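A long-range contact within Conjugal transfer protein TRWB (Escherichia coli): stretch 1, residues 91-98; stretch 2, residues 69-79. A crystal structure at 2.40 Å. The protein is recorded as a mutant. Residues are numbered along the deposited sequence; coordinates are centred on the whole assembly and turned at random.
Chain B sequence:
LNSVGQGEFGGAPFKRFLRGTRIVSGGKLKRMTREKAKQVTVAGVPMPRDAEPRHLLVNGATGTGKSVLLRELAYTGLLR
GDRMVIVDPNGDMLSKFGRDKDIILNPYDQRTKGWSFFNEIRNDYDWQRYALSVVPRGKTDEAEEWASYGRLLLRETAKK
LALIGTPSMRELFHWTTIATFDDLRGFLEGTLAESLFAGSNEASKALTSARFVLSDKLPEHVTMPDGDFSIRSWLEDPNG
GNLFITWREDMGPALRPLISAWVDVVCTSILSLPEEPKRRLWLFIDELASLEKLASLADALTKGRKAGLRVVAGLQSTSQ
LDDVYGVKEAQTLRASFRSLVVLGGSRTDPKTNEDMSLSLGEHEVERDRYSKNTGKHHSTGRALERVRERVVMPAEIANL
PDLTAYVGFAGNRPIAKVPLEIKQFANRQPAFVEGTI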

# COMPACT_ATOMS: atom_id res chain seq x y z
N GLY B 91 -25.12 32.18 -4.70
CA GLY B 91 -25.99 32.77 -5.70
C GLY B 91 -25.37 33.86 -6.57
O GLY B 91 -26.09 34.74 -7.07
N ASP B 92 -24.05 33.82 -6.75
CA ASP B 92 -23.36 34.81 -7.57
C ASP B 92 -23.88 34.88 -9.01
O ASP B 92 -24.19 35.96 -9.51
CB ASP B 92 -21.86 34.53 -7.59
CG ASP B 92 -21.14 35.32 -8.68
OD1 ASP B 92 -21.18 36.58 -8.64
OD2 ASP B 92 -20.52 34.69 -9.57
N MET B 93 -23.96 33.74 -9.67
CA MET B 93 -24.45 33.71 -11.04
C MET B 93 -25.93 34.02 -11.12
O MET B 93 -26.41 34.59 -12.10
CB MET B 93 -24.16 32.35 -11.68
CG MET B 93 -22.69 32.13 -11.97
SD MET B 93 -22.49 31.51 -13.64
CE MET B 93 -21.46 30.00 -13.33
N LEU B 94 -26.66 33.62 -10.09
CA LEU B 94 -28.10 33.86 -10.01
C LEU B 94 -28.34 35.36 -9.98
O LEU B 94 -29.24 35.88 -10.65
CB LEU B 94 -28.68 33.23 -8.74
CG LEU B 94 -30.08 33.69 -8.30
CD1 LEU B 94 -31.12 33.26 -9.33
CD2 LEU B 94 -30.41 33.12 -6.94
N SER B 95 -27.50 36.05 -9.20
CA SER B 95 -27.62 37.49 -9.06
C SER B 95 -27.28 38.25 -10.33
O SER B 95 -27.76 39.36 -10.53
CB SER B 95 -26.72 37.96 -7.92
OG SER B 95 -25.36 37.89 -8.28
N LYS B 96 -26.49 37.65 -11.21
CA LYS B 96 -26.12 38.34 -12.44
C LYS B 96 -26.83 37.83 -13.67
O LYS B 96 -27.05 38.59 -14.61
CB LYS B 96 -24.61 38.27 -12.66
CG LYS B 96 -23.82 39.09 -11.67
CD LYS B 96 -22.35 38.76 -11.74
CE LYS B 96 -21.55 39.46 -10.65
NZ LYS B 96 -20.12 39.01 -10.64
N PHE B 97 -27.20 36.56 -13.69
CA PHE B 97 -27.86 36.00 -14.87
C PHE B 97 -29.27 35.48 -14.65
O PHE B 97 -29.92 35.02 -15.59
CB PHE B 97 -27.00 34.88 -15.46
CG PHE B 97 -25.57 35.28 -15.71
CD1 PHE B 97 -25.27 36.37 -16.52
CD2 PHE B 97 -24.53 34.57 -15.13
CE1 PHE B 97 -23.95 36.73 -16.75
CE2 PHE B 97 -23.21 34.92 -15.36
CZ PHE B 97 -22.92 36.01 -16.17
N GLY B 98 -29.74 35.55 -13.41
CA GLY B 98 -31.07 35.07 -13.08
C GLY B 98 -32.22 35.88 -13.65
O GLY B 98 -32.37 37.07 -13.35
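Stretch 2 69-79: LLRELAYTGLL

How does stretch 2 lie on stretch 1? Stretch 2 is helical, continuing a helix that begins earlier in the chain, while stretch 1 holds a short helix running to Phe97, with Gly98 the first residue to leave helical phi/psi. The two run in broadly the same direction, with a signed crossing angle of -37° and a closest axis approach of 11.6 Å. Side chains make most of the contact across that spacing, though Met93 also reaches backbone: Met93 CE is 4.2 Å from Leu70 O. In register, Met93 CA is 7.2 Å from Arg71 CA, and one turn further along both helices Phe97 CA is 7.5 Å from Tyr75 CA.

What fills the gap between the helices? Phe97 contributes the largest covered area, its CA-to-CB bond pointing toward stretch 2. Its CE2 lies 3.6 Å from Arg71 CG, which meets the ring at its edge, and its CB is 3.6 Å from Leu78 CD1. The rings of Phe97 and Tyr75 are nearly parallel, with planes at 16°, but are slid apart and barely overlap; the nearest atoms, Phe97 CE1 and Tyr75 CD1, are 3.8 Å apart.

Where does Met93 go? Its CA-to-CB bond points sideways, yet the end of the side chain comes nearer to stretch 2. Met93 SD packs 3.9 Å from Ala74 CB, and Met93 CE reaches to 4.5 Å from Leu70 CB.

How is charge handled beside this apolar packing? Arg71 also brings its end nearer to stretch 1, where Arg71 NE donates a hydrogen bond of 3.3 Å to Asp92 OD2 as part of a salt bridge. Lys96 NZ lies over one face of the guanidinium, 4.1 Å from Arg71 NE, a close approach of like charges. Asp92 offsets it by meeting both: Asp92 OD1 forms a salt bridge with Lys96 NZ at 3.3 Å, although the hydrogen bond there is weak.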

# COMPACT_ATOMS: atom_id res chain seq x y z
N LEU B 69 -13.76 32.24 -15.44
CA LEU B 69 -13.86 31.47 -16.67
C LEU B 69 -15.22 30.81 -16.82
O LEU B 69 -15.81 30.85 -17.89
CB LEU B 69 -12.76 30.40 -16.73
CG LEU B 69 -12.56 29.70 -18.09
CD1 LEU B 69 -11.20 29.06 -18.11
CD2 LEU B 69 -13.64 28.67 -18.34
N LEU B 70 -15.71 30.19 -15.74
CA LEU B 70 -17.02 29.55 -15.79
C LEU B 70 -18.12 30.58 -16.02
O LEU B 70 -19.09 30.30 -16.74
CB LEU B 70 -17.32 28.79 -14.50
CG LEU B 70 -16.96 27.31 -14.50
CD1 LEU B 70 -15.44 27.16 -14.53
CD2 LEU B 70 -17.55 26.65 -13.26
N ARG B 71 -17.97 31.76 -15.42
CA ARG B 71 -18.95 32.83 -15.56
C ARG B 71 -19.04 33.24 -17.04
O ARG B 71 -20.13 33.37 -17.60
CB ARG B 71 -18.55 34.04 -14.70
CG ARG B 71 -19.73 34.93 -14.30
CD ARG B 71 -19.29 36.04 -13.36
NE ARG B 71 -18.68 35.52 -12.14
CZ ARG B 71 -17.50 35.90 -11.67
NH1 ARG B 71 -16.79 36.81 -12.34
NH2 ARG B 71 -17.00 35.38 -10.56
N GLU B 72 -17.88 33.43 -17.66
CA GLU B 72 -17.81 33.80 -19.06
C GLU B 72 -18.47 32.75 -19.96
O GLU B 72 -19.23 33.08 -20.87
CB GLU B 72 -16.36 33.98 -19.48
CG GLU B 72 -16.16 33.94 -20.98
CD GLU B 72 -14.73 34.21 -21.40
OE1 GLU B 72 -13.92 34.70 -20.57
OE2 GLU B 72 -14.44 33.93 -22.58
N LEU B 73 -18.15 31.49 -19.71
CA LEU B 73 -18.71 30.40 -20.49
C LEU B 73 -20.23 30.36 -20.37
O LEU B 73 -20.94 30.20 -21.37
CB LEU B 73 -18.12 29.08 -20.02
CG LEU B 73 -17.44 28.23 -21.08
CD1 LEU B 73 -16.85 27.02 -20.42
CD2 LEU B 73 -18.42 27.83 -22.15
N ALA B 74 -20.74 30.48 -19.15
CA ALA B 74 -22.18 30.45 -18.90
C ALA B 74 -22.87 31.62 -19.60
O ALA B 74 -23.92 31.45 -20.24
CB ALA B 74 -22.45 30.51 -17.40
N TYR B 75 -22.28 32.80 -19.47
CA TYR B 75 -22.79 34.01 -20.08
C TYR B 75 -22.93 33.86 -21.60
O TYR B 75 -24.01 34.04 -22.16
CB TYR B 75 -21.86 35.17 -19.77
CG TYR B 75 -22.20 36.44 -20.52
CD1 TYR B 75 -23.49 36.97 -20.48
CD2 TYR B 75 -21.22 37.13 -21.24
CE1 TYR B 75 -23.80 38.15 -21.15
CE2 TYR B 75 -21.52 38.31 -21.90
CZ TYR B 75 -22.81 38.82 -21.86
OH TYR B 75 -23.10 39.99 -22.53
N THR B 76 -21.83 33.53 -22.27
CA THR B 76 -21.86 33.36 -23.71
C THR B 76 -22.84 32.28 -24.15
O THR B 76 -23.37 32.31 -25.26
CB THR B 76 -20.44 33.05 -24.25
OG1 THR B 76 -19.95 31.83 -23.68
CG2 THR B 76 -19.50 34.16 -23.88
N GLY B 77 -23.09 31.32 -23.26
CA GLY B 77 -24.02 30.25 -23.56
C GLY B 77 -25.44 30.76 -23.44
O GLY B 77 -26.34 30.31 -24.15
N LEU B 78 -25.65 31.71 -22.54
CA LEU B 78 -26.97 32.30 -22.34
C LEU B 78 -27.27 33.22 -23.51
O LEU B 78 -28.41 33.34 -23.94
CB LEU B 78 -27.01 33.09 -21.04
CG LEU B 78 -26.96 32.25 -19.77
CD1 LEU B 78 -26.62 33.14 -18.59
CD2 LEU B 78 -28.30 31.55 -19.59
N LEU B 79 -26.24 33.89 -24.01
CA LEU B 79 -26.43 34.78 -25.15
C LEU B 79 -26.91 33.96 -26.34
O LEU B 79 -27.63 34.46 -27.19
CB LEU B 79 -25.12 35.47 -25.51
CG LEU B 79 -24.59 36.47 -24.49
CD1 LEU B 79 -23.34 37.09 -25.05
CD2 LEU B 79 -25.63 37.54 -24.20